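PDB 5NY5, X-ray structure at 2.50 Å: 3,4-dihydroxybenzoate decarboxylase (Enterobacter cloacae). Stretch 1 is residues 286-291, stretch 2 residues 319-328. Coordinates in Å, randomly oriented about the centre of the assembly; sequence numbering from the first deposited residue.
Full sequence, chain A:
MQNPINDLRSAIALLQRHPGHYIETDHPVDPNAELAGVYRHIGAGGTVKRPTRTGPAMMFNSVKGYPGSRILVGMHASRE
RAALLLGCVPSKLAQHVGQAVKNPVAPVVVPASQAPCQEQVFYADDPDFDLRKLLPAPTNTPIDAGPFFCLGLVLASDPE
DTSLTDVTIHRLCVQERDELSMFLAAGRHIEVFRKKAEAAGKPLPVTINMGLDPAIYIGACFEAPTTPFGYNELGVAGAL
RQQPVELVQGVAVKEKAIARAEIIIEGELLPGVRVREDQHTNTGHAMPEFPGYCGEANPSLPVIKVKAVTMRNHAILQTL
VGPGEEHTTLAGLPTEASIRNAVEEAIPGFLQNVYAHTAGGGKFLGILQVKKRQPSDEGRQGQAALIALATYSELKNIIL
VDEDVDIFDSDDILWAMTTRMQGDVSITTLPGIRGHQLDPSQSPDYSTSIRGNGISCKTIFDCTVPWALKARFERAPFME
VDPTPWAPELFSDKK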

# COMPACT_ATOMS: atom_id res chain seq x y z
N ALA A 286 33.13 4.28 -21.72
CA ALA A 286 34.43 4.32 -21.08
C ALA A 286 34.93 2.90 -20.81
O ALA A 286 35.87 2.43 -21.45
CB ALA A 286 34.37 5.11 -19.78
N MSE A 287 34.28 2.22 -19.88
CA MSE A 287 34.74 0.93 -19.41
C MSE A 287 33.60 0.17 -18.75
O MSE A 287 32.63 0.77 -18.29
CB MSE A 287 35.88 1.12 -18.40
CG MSE A 287 37.08 0.23 -18.61
SE MSE A 287 38.16 0.21 -17.00
CE MSE A 287 37.34 -1.31 -16.10
N PRO A 288 33.70 -1.16 -18.70
CA PRO A 288 32.77 -1.92 -17.86
C PRO A 288 32.88 -1.48 -16.41
O PRO A 288 33.97 -1.39 -15.85
CB PRO A 288 33.24 -3.37 -18.05
CG PRO A 288 33.92 -3.38 -19.37
CD PRO A 288 34.56 -2.04 -19.51
N GLU A 289 31.73 -1.19 -15.81
CA GLU A 289 31.67 -0.76 -14.42
C GLU A 289 31.35 -1.93 -13.51
O GLU A 289 30.98 -3.02 -13.96
CB GLU A 289 30.64 0.36 -14.26
CG GLU A 289 30.88 1.57 -15.15
CD GLU A 289 32.12 2.35 -14.77
OE1 GLU A 289 32.59 3.15 -15.61
OE2 GLU A 289 32.63 2.16 -13.65
N PHE A 290 31.48 -1.70 -12.21
CA PHE A 290 31.24 -2.77 -11.25
C PHE A 290 29.81 -3.31 -11.24
O PHE A 290 29.65 -4.51 -10.95
CB PHE A 290 31.66 -2.32 -9.84
CG PHE A 290 30.75 -1.30 -9.21
CD1 PHE A 290 29.68 -1.71 -8.42
CD2 PHE A 290 30.97 0.05 -9.38
CE1 PHE A 290 28.84 -0.79 -7.84
CE2 PHE A 290 30.13 0.98 -8.80
CZ PHE A 290 29.07 0.56 -8.03
N PRO A 291 28.75 -2.53 -11.52
CA PRO A 291 27.41 -3.15 -11.57
C PRO A 291 27.25 -4.17 -12.69
O PRO A 291 26.34 -5.01 -12.61
CB PRO A 291 26.47 -1.95 -11.76
CG PRO A 291 27.23 -0.79 -11.27
CD PRO A 291 28.64 -1.07 -11.67
N THR A 319 46.67 -5.49 -13.54
CA THR A 319 45.40 -4.82 -13.72
C THR A 319 44.30 -5.80 -13.34
O THR A 319 44.56 -6.85 -12.76
CB THR A 319 45.26 -4.29 -15.16
OG1 THR A 319 44.07 -3.50 -15.27
CG2 THR A 319 45.18 -5.45 -16.15
N LEU A 320 43.05 -5.45 -13.65
CA LEU A 320 41.92 -6.31 -13.35
C LEU A 320 41.09 -6.53 -14.61
O LEU A 320 41.29 -5.86 -15.64
CB LEU A 320 41.04 -5.73 -12.23
CG LEU A 320 40.59 -4.26 -12.27
CD1 LEU A 320 39.50 -4.02 -13.31
CD2 LEU A 320 40.11 -3.82 -10.90
N VAL A 321 40.16 -7.47 -14.53
CA VAL A 321 39.22 -7.77 -15.60
C VAL A 321 37.83 -7.86 -14.99
O VAL A 321 37.65 -8.50 -13.94
CB VAL A 321 39.58 -9.08 -16.32
CG1 VAL A 321 38.49 -9.47 -17.30
CG2 VAL A 321 40.91 -8.95 -17.04
N GLY A 322 36.85 -7.23 -15.63
CA GLY A 322 35.48 -7.34 -15.17
C GLY A 322 34.72 -6.05 -14.97
O GLY A 322 33.89 -5.69 -15.80
N PRO A 323 34.99 -5.33 -13.86
CA PRO A 323 36.02 -5.59 -12.84
C PRO A 323 35.72 -6.77 -11.93
O PRO A 323 36.59 -7.14 -11.15
CB PRO A 323 36.04 -4.28 -12.05
CG PRO A 323 34.67 -3.76 -12.17
CD PRO A 323 34.21 -4.12 -13.56
N GLY A 324 34.51 -7.33 -12.02
CA GLY A 324 34.25 -8.65 -11.47
C GLY A 324 34.54 -8.75 -9.99
O GLY A 324 34.42 -7.78 -9.24
N GLU A 325 34.94 -9.96 -9.57
CA GLU A 325 35.20 -10.21 -8.15
C GLU A 325 36.35 -9.38 -7.61
O GLU A 325 36.40 -9.10 -6.41
CB GLU A 325 35.48 -11.69 -7.94
CG GLU A 325 35.51 -12.13 -6.49
CD GLU A 325 34.13 -12.30 -5.92
OE1 GLU A 325 33.17 -12.35 -6.71
OE2 GLU A 325 33.99 -12.37 -4.68
N GLU A 326 37.28 -8.98 -8.48
CA GLU A 326 38.39 -8.15 -8.03
C GLU A 326 37.88 -6.83 -7.46
O GLU A 326 38.40 -6.34 -6.44
CB GLU A 326 39.37 -7.91 -9.18
CG GLU A 326 40.71 -7.38 -8.75
CD GLU A 326 41.86 -8.02 -9.50
OE1 GLU A 326 41.63 -8.52 -10.63
OE2 GLU A 326 42.99 -8.03 -8.97
N HIS A 327 36.86 -6.24 -8.08
CA HIS A 327 36.25 -5.05 -7.51
C HIS A 327 35.50 -5.37 -6.22
O HIS A 327 35.56 -4.60 -5.25
CB HIS A 327 35.30 -4.40 -8.52
CG HIS A 327 34.70 -3.12 -8.05
ND1 HIS A 327 33.69 -3.06 -7.11
CD2 HIS A 327 34.97 -1.83 -8.38
CE1 HIS A 327 33.36 -1.81 -6.89
NE2 HIS A 327 34.12 -1.04 -7.64
N THR A 328 34.80 -6.51 -6.19
CA THR A 328 34.05 -6.90 -5.00
C THR A 328 34.96 -6.99 -3.78
O THR A 328 34.57 -6.59 -2.68
CB THR A 328 33.34 -8.23 -5.24
OG1 THR A 328 32.37 -8.08 -6.28
CG2 THR A 328 32.66 -8.71 -3.97

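No hydrogen bond links residues 286-291 to residues 319-328; the two segments are held by van der Waals packing and an offset aromatic pair, which together bury 254 Å² counted over both sides. The contact begins at Leu-320. The CA-to-CB bond of Leu-320 points sideways, but with chi1 and chi2 both p the end of the side chain comes nearer, bringing CD1 of Leu-320 to 4.4 Å from CE of Met-287. Met-287, present as selenomethionine, likewise starts out sideways, and its long, flexible chain carries the terminal methyl to this loose apolar contact. Val-321 points away and takes no part.

At Gly-322 the backbone itself forms the surface. The carbonyl O of Gly-322 lies 3.3 Å from CB of Pro-288, whose CA-to-CB bond is directed toward this segment from the end of a strand. The phi/psi of 129/-76° explains the glycine: a CB would be jammed against the carbonyl oxygen of Val-321 and would clash with N of Gly-324.

The peptide bond between Gly-322 and Pro-323 is cis, a form that proline adopts more readily than other residues. The CA-to-CB bond of Pro-323 points toward residues 286-291, and CD of Pro-323 sits 3.4 Å from O of Glu-289 and 3.6 Å from O of Pro-288. CG of Pro-323 lies 3.7 Å from CA of Phe-290 and 4.1 Å from CB of Phe-290, so the compact ring packs against both backbone and side chain. Glu-289 contributes chiefly through its main chain; its CA-to-CB bond points away, and OE1 is hydrogen-bonded elsewhere in the structure.

Gly-324, with a positive phi of 57° that favours glycine, leads into the helix. Glu-325 and Glu-326 are out of reach, but one turn on from Pro-323 the helix returns His-327 to the contact. A backbone hydrogen bond from N of His-327 to O of Pro-323, 3.2 Å long, ties these two contact residues together.

With chi1 at t, the imidazole of His-327 extends to Phe-290. CB of Phe-290 sits 3.4 Å from CE1 of His-327 and almost directly over the ring, 5° off its normal, forming a CH-pi contact. The phenyl ring of Phe-290 and the imidazole of His-327 are nearly parallel, at 7°, with centroids 4.7 Å apart, but they are slid so far that they barely overlap. This offset follows from the course of Phe-290: its CB is directed toward the helix, whereas the end of the side chain leads away, leaving the methylene to cover the imidazole. ND1 of His-327 is hydrogen-bonded elsewhere in the structure.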